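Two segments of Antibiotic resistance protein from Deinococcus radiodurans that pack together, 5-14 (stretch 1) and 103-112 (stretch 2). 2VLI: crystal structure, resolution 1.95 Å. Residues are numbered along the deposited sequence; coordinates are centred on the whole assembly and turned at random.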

ATOM      1  N   SER A   5     -27.105  -0.815 -15.510  1.00 35.05           N
ATOM      2  CA  SER A   5     -27.370   0.313 -14.560  1.00 34.86           C
ATOM      3  C   SER A   5     -26.084   0.626 -13.774  1.00 33.29           C
ATOM      4  O   SER A   5     -25.211  -0.219 -13.670  1.00 32.67           O
ATOM      5  CB  SER A   5     -28.483  -0.062 -13.591  1.00 35.76           C
ATOM      6  OG  SER A   5     -28.134  -1.246 -12.880  1.00 38.55           O
ATOM      7  N   PRO A   6     -25.960   1.845 -13.222  1.00 31.46           N
ATOM      8  CA  PRO A   6     -24.670   2.208 -12.624  1.00 30.16           C
ATOM      9  C   PRO A   6     -24.222   1.324 -11.458  1.00 27.46           C
ATOM     10  O   PRO A   6     -25.033   0.918 -10.649  1.00 26.13           O
ATOM     11  CB  PRO A   6     -24.908   3.627 -12.104  1.00 30.76           C
ATOM     12  CG  PRO A   6     -26.089   4.124 -12.858  1.00 32.10           C
ATOM     13  CD  PRO A   6     -26.948   2.923 -13.093  1.00 32.06           C
ATOM     14  N   ILE A   7     -22.917   1.086 -11.370  1.00 24.73           N
ATOM     15  CA  ILE A   7     -22.307   0.397 -10.215  1.00 22.53           C
ATOM     16  C   ILE A   7     -21.525   1.411  -9.371  1.00 21.82           C
ATOM     17  O   ILE A   7     -20.605   2.065  -9.885  1.00 20.92           O
ATOM     18  CB  ILE A   7     -21.412  -0.776 -10.683  1.00 22.31           C
ATOM     19  CG1 ILE A   7     -22.277  -1.799 -11.453  1.00 22.82           C
ATOM     20  CG2 ILE A   7     -20.735  -1.478  -9.489  1.00 19.90           C
ATOM     21  CD1 ILE A   7     -21.493  -2.948 -12.073  1.00 23.50           C
ATOM     22  N   ILE A   8     -21.909   1.579  -8.104  1.00 20.30           N
ATOM     23  CA  ILE A   8     -21.245   2.552  -7.210  1.00 20.67           C
ATOM     24  C   ILE A   8     -20.395   1.764  -6.214  1.00 20.12           C
ATOM     25  O   ILE A   8     -20.924   1.081  -5.388  1.00 20.47           O
ATOM     26  CB  ILE A   8     -22.251   3.442  -6.492  1.00 20.61           C
ATOM     27  CG1 ILE A   8     -23.199   4.090  -7.498  1.00 23.85           C
ATOM     28  CG2 ILE A   8     -21.583   4.499  -5.697  1.00 21.85           C
ATOM     29  CD1 ILE A   8     -24.451   4.670  -6.852  1.00 25.93           C
ATOM     30  N   TRP A   9     -19.080   1.874  -6.338  1.00 18.61           N
ATOM     31  CA  TRP A   9     -18.128   1.020  -5.662  1.00 18.28           C
ATOM     32  C   TRP A   9     -17.411   1.920  -4.670  1.00 18.24           C
ATOM     33  O   TRP A   9     -16.764   2.880  -5.061  1.00 18.05           O
ATOM     34  CB  TRP A   9     -17.179   0.482  -6.711  1.00 17.40           C
ATOM     35  CG  TRP A   9     -16.009  -0.303  -6.211  1.00 17.46           C
ATOM     36  CD1 TRP A   9     -14.885   0.191  -5.617  1.00 17.40           C
ATOM     37  CD2 TRP A   9     -15.788  -1.715  -6.367  1.00 16.93           C
ATOM     38  NE1 TRP A   9     -13.996  -0.813  -5.368  1.00 21.00           N
ATOM     39  CE2 TRP A   9     -14.510  -1.996  -5.833  1.00 18.69           C
ATOM     40  CE3 TRP A   9     -16.532  -2.763  -6.919  1.00 18.95           C
ATOM     41  CZ2 TRP A   9     -13.979  -3.288  -5.788  1.00 19.17           C
ATOM     42  CZ3 TRP A   9     -15.977  -4.067  -6.885  1.00 17.71           C
ATOM     43  CH2 TRP A   9     -14.730  -4.311  -6.316  1.00 18.64           C
ATOM     44  N   ILE A  10     -17.588   1.651  -3.393  1.00 17.94           N
ATOM     45  CA  ILE A  10     -17.139   2.541  -2.353  1.00 18.89           C
ATOM     46  C   ILE A  10     -16.175   1.850  -1.386  1.00 18.99           C
ATOM     47  O   ILE A  10     -16.574   0.982  -0.606  1.00 19.72           O
ATOM     48  CB  ILE A  10     -18.346   3.100  -1.547  1.00 19.08           C
ATOM     49  CG1 ILE A  10     -19.293   3.829  -2.488  1.00 22.21           C
ATOM     50  CG2 ILE A  10     -17.850   4.021  -0.395  1.00 20.00           C
ATOM     51  CD1 ILE A  10     -20.700   4.078  -1.903  1.00 24.41           C
ATOM     52  N   ASN A  11     -14.906   2.242  -1.440  1.00 18.52           N
ATOM     53  CA  ASN A  11     -13.888   1.713  -0.582  1.00 20.09           C
ATOM     54  C   ASN A  11     -13.698   2.664   0.586  1.00 21.85           C
ATOM     55  O   ASN A  11     -13.750   3.872   0.418  1.00 22.15           O
ATOM     56  CB  ASN A  11     -12.586   1.571  -1.339  1.00 19.49           C
ATOM     57  CG  ASN A  11     -11.506   0.879  -0.523  1.00 20.10           C
ATOM     58  OD1 ASN A  11     -11.790   0.054   0.356  1.00 20.28           O
ATOM     59  ND2 ASN A  11     -10.270   1.252  -0.767  1.00 21.57           N
ATOM     60  N   GLY A  12     -13.422   2.127   1.739  1.00 24.59           N
ATOM     61  CA  GLY A  12     -13.396   2.938   2.956  1.00 26.73           C
ATOM     62  C   GLY A  12     -12.468   2.305   3.947  1.00 28.04           C
ATOM     63  O   GLY A  12     -12.129   1.128   3.792  1.00 28.35           O
ATOM     64  N   PRO A  13     -12.027   3.081   4.948  1.00 29.03           N
ATOM     65  CA  PRO A  13     -11.112   2.570   5.951  1.00 31.04           C
ATOM     66  C   PRO A  13     -11.831   1.888   7.120  1.00 33.13           C
ATOM     67  O   PRO A  13     -11.163   1.394   7.994  1.00 34.99           O
ATOM     68  CB  PRO A  13     -10.464   3.846   6.480  1.00 30.78           C
ATOM     69  CG  PRO A  13     -11.576   4.824   6.457  1.00 29.13           C
ATOM     70  CD  PRO A  13     -12.365   4.496   5.207  1.00 29.84           C
ATOM     71  N   PHE A  14     -13.167   1.866   7.121  1.00 34.45           N
ATOM     72  CA  PHE A  14     -13.945   1.363   8.267  1.00 36.54           C
ATOM     73  C   PHE A  14     -14.043  -0.179   8.341  1.00 36.63           C
ATOM     74  O   PHE A  14     -13.252  -0.895   7.693  1.00 37.20           O
ATOM     75  CB  PHE A  14     -15.341   2.011   8.278  1.00 36.79           C
ATOM     76  CG  PHE A  14     -15.309   3.514   8.302  1.00 38.31           C
ATOM     77  CD1 PHE A  14     -14.913   4.203   9.474  1.00 39.55           C
ATOM     78  CD2 PHE A  14     -15.684   4.254   7.161  1.00 39.81           C
ATOM     79  CE1 PHE A  14     -14.890   5.588   9.512  1.00 35.92           C
ATOM     80  CE2 PHE A  14     -15.648   5.657   7.173  1.00 38.99           C
ATOM     81  CZ  PHE A  14     -15.249   6.324   8.359  1.00 39.90           C
ATOM     82  N   GLY A 103     -15.787  -6.520 -18.396  1.00 29.12           N
ATOM     83  CA  GLY A 103     -16.492  -5.466 -19.084  1.00 28.99           C
ATOM     84  C   GLY A 103     -17.329  -4.599 -18.195  1.00 28.89           C
ATOM     85  O   GLY A 103     -18.272  -4.006 -18.663  1.00 29.67           O
ATOM     86  N   LEU A 104     -16.986  -4.493 -16.912  1.00 28.57           N
ATOM     87  CA  LEU A 104     -17.831  -3.774 -15.976  1.00 28.48           C
ATOM     88  C   LEU A 104     -17.221  -2.389 -15.732  1.00 29.51           C
ATOM     89  O   LEU A 104     -16.048  -2.273 -15.362  1.00 29.88           O
ATOM     90  CB  LEU A 104     -17.925  -4.562 -14.675  1.00 28.53           C
ATOM     91  CG  LEU A 104     -18.808  -5.809 -14.633  1.00 28.60           C
ATOM     92  CD1 LEU A 104     -18.588  -6.580 -13.344  1.00 29.85           C
ATOM     93  CD2 LEU A 104     -20.272  -5.396 -14.753  1.00 28.30           C
ATOM     94  N   SER A 105     -18.006  -1.345 -15.930  1.00 29.76           N
ATOM     95  CA  SER A 105     -17.502  -0.011 -15.729  1.00 30.50           C
ATOM     96  C   SER A 105     -18.152   0.468 -14.463  1.00 28.37           C
ATOM     97  O   SER A 105     -19.380   0.548 -14.385  1.00 31.45           O
ATOM     98  CB  SER A 105     -17.830   0.902 -16.917  1.00 31.11           C
ATOM     99  OG  SER A 105     -16.877   1.974 -16.975  1.00 35.69           O
ATOM    100  N   VAL A 106     -17.340   0.712 -13.454  1.00 26.01           N
ATOM    101  CA  VAL A 106     -17.842   1.098 -12.143  1.00 23.94           C
ATOM    102  C   VAL A 106     -17.372   2.496 -11.780  1.00 22.83           C
ATOM    103  O   VAL A 106     -16.297   2.924 -12.174  1.00 20.95           O
ATOM    104  CB  VAL A 106     -17.513   0.058 -10.996  1.00 24.31           C
ATOM    105  CG1 VAL A 106     -17.701  -1.375 -11.487  1.00 22.06           C
ATOM    106  CG2 VAL A 106     -16.148   0.245 -10.394  1.00 23.10           C
ATOM    107  N   HIS A 107     -18.193   3.175 -10.995  1.00 21.11           N
ATOM    108  CA  HIS A 107     -17.806   4.413 -10.350  1.00 21.47           C
ATOM    109  C   HIS A 107     -17.165   4.091  -9.023  1.00 20.04           C
ATOM    110  O   HIS A 107     -17.846   3.781  -8.043  1.00 18.12           O
ATOM    111  CB  HIS A 107     -19.039   5.258 -10.109  1.00 21.75           C
ATOM    112  CG  HIS A 107     -19.739   5.654 -11.364  1.00 25.04           C
ATOM    113  ND1 HIS A 107     -19.336   6.728 -12.134  1.00 22.63           N
ATOM    114  CD2 HIS A 107     -20.819   5.123 -11.991  1.00 27.28           C
ATOM    115  CE1 HIS A 107     -20.143   6.850 -13.171  1.00 25.18           C
ATOM    116  NE2 HIS A 107     -21.063   5.900 -13.100  1.00 25.01           N
ATOM    117  N   HIS A 108     -15.853   4.166  -8.998  1.00 18.11           N
ATOM    118  CA  HIS A 108     -15.109   3.769  -7.870  1.00 18.31           C
ATOM    119  C   HIS A 108     -14.518   4.944  -7.084  1.00 17.51           C
ATOM    120  O   HIS A 108     -13.895   5.861  -7.645  1.00 18.38           O
ATOM    121  CB  HIS A 108     -14.073   2.756  -8.243  1.00 19.09           C
ATOM    122  CG  HIS A 108     -13.133   3.186  -9.300  1.00 20.51           C
ATOM    123  ND1 HIS A 108     -11.955   3.840  -9.020  1.00 25.55           N
ATOM    124  CD2 HIS A 108     -13.170   3.025 -10.643  1.00 23.35           C
ATOM    125  CE1 HIS A 108     -11.305   4.062 -10.153  1.00 27.87           C
ATOM    126  NE2 HIS A 108     -12.019   3.563 -11.152  1.00 26.24           N
ATOM    127  N   PHE A 109     -14.730   4.868  -5.787  1.00 16.08           N
ATOM    128  CA  PHE A 109     -14.386   5.900  -4.837  1.00 15.70           C
ATOM    129  C   PHE A 109     -13.694   5.302  -3.665  1.00 15.95           C
ATOM    130  O   PHE A 109     -14.024   4.163  -3.250  1.00 15.97           O
ATOM    131  CB  PHE A 109     -15.668   6.581  -4.302  1.00 16.25           C
ATOM    132  CG  PHE A 109     -16.496   7.220  -5.349  1.00 16.28           C
ATOM    133  CD1 PHE A 109     -16.093   8.428  -5.927  1.00 16.73           C
ATOM    134  CD2 PHE A 109     -17.663   6.599  -5.828  1.00 19.79           C
ATOM    135  CE1 PHE A 109     -16.847   9.020  -6.902  1.00 21.69           C
ATOM    136  CE2 PHE A 109     -18.416   7.186  -6.813  1.00 21.41           C
ATOM    137  CZ  PHE A 109     -18.042   8.390  -7.347  1.00 21.26           C
ATOM    138  N   THR A 110     -12.781   6.080  -3.062  1.00 15.42           N
ATOM    139  CA  THR A 110     -12.156   5.761  -1.769  1.00 14.77           C
ATOM    140  C   THR A 110     -12.423   6.925  -0.808  1.00 16.95           C
ATOM    141  O   THR A 110     -12.193   8.075  -1.151  1.00 17.79           O
ATOM    142  CB  THR A 110     -10.649   5.487  -1.936  1.00 16.08           C
ATOM    143  OG1 THR A 110     -10.483   4.304  -2.734  1.00 15.77           O
ATOM    144  CG2 THR A 110      -9.908   5.276  -0.594  1.00 15.57           C
ATOM    145  N   LEU A 111     -13.004   6.610   0.344  1.00 16.58           N
ATOM    146  CA  LEU A 111     -13.285   7.610   1.376  1.00 16.59           C
ATOM    147  C   LEU A 111     -12.059   7.921   2.136  1.00 15.86           C
ATOM    148  O   LEU A 111     -11.445   7.038   2.735  1.00 16.76           O
ATOM    149  CB  LEU A 111     -14.338   7.110   2.335  1.00 16.95           C
ATOM    150  CG  LEU A 111     -15.601   6.643   1.633  1.00 19.20           C
ATOM    151  CD1 LEU A 111     -16.708   6.305   2.614  1.00 23.95           C
ATOM    152  CD2 LEU A 111     -16.069   7.672   0.614  1.00 21.96           C
ATOM    153  N   ILE A 112     -11.706   9.209   2.129  1.00 16.86           N
ATOM    154  CA  ILE A 112     -10.644   9.745   2.966  1.00 17.53           C
ATOM    155  C   ILE A 112     -11.258  10.354   4.224  1.00 17.19           C
ATOM    156  O   ILE A 112     -11.792  11.456   4.197  1.00 17.15           O
ATOM    157  CB  ILE A 112      -9.835  10.823   2.239  1.00 17.98           C
ATOM    158  CG1 ILE A 112      -9.326  10.295   0.887  1.00 19.96           C
ATOM    159  CG2 ILE A 112      -8.704  11.351   3.157  1.00 18.06           C
ATOM    160  CD1 ILE A 112      -8.696   8.895   0.989  1.00 24.81           C
TER
HETATM  161  O   HOH W   1     -21.323   1.952 -13.576  1.00 28.34           O

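A single water extends the ladder between these two strands at its N-terminal end. It accepts a hydrogen bond from Ile7 N at 2.9 Å and donates one to Ser105 O at 2.5 Å. The second distance is notably short. Ile7 N and Ser105 O are 4.7 Å apart, too far for a direct hydrogen bond, and the water spans the gap. The water therefore joins a donor and an acceptor just before the direct bonds begin.

Beyond the water, the backbones form a regular parallel pair. The two chain directions differ by 26°, and the strand axes approach to 4.7 Å. Ile8 pairs with His107, Trp9 with His108, Ile10 with Phe109 and Asn11 with Thr110.

Five hydrogen bonds hold this register. His107 N donates to Ile7 O at 2.9 Å, and Trp9 N donates to His107 O at 2.8 Å. Phe109 N then donates to Trp9 O at 2.9 Å. Asn11 N donates to Phe109 O at 2.8 Å, and Leu111 N closes the series on Asn11 O at 2.8 Å. The bonds thus alternate in direction, as is usual in parallel sheets. Odd-numbered residues of both strands supply all the donors and acceptors. The two bonds given by Trp9 and Asn11 are nearly straight, at 172° and 174°.

Two carbonyls also receive CA-H...O contacts. His108 CA lies 3.4 Å from Trp9 O, and Thr110 CA lies 3.3 Å from Asn11 O. Each of these oxygens already accepts an amide hydrogen bond, so the weakly polarised CA-H adds to a site that is in use.

Side chains alternate between the faces of the sheet. Ile8, Ile10, His107 and Phe109 share one face. There Ile8 CG2 meets the edge of the Phe109 ring, 4.3 Å from Phe109 CE2. This is a loose apolar contact. Further along, Ile10 CG2 lies 3.9 Å from Leu111 CD1, whose residue points its CA-to-CB bond toward stretch 1. Leu111 is among the residues most covered by the opposing stretch.

Trp9, Asn11, His108 and Thr110 occupy the other face. Trp9 CD1 lies 3.8 Å from His108 CB, but the end of the histidine side chain leads away. Trp9 CB also packs against Val106 CG2 at 3.8 Å. Asn11 ND2 and Thr110 OG1 are 3.6 Å apart and are not hydrogen-bonded to each other; both find partners elsewhere in the structure.

Aliphatic groups meet near the N-terminal end. Ile7 CG2 touches Val106 CG1 at 3.6 Å, while Ile7 CD1 reaches Leu104 CD2 at 3.8 Å. Ile7 thus packs against both Val106 and Leu104, and it has the largest covered area of either stretch. These contacts need no directional bonds; they take apolar surface out of water, though the end is not closed to solvent. At the far end, Pro13 CD lies 3.7 Å from Leu111 O. In all, the pairing buries 680 Å², counting both sides.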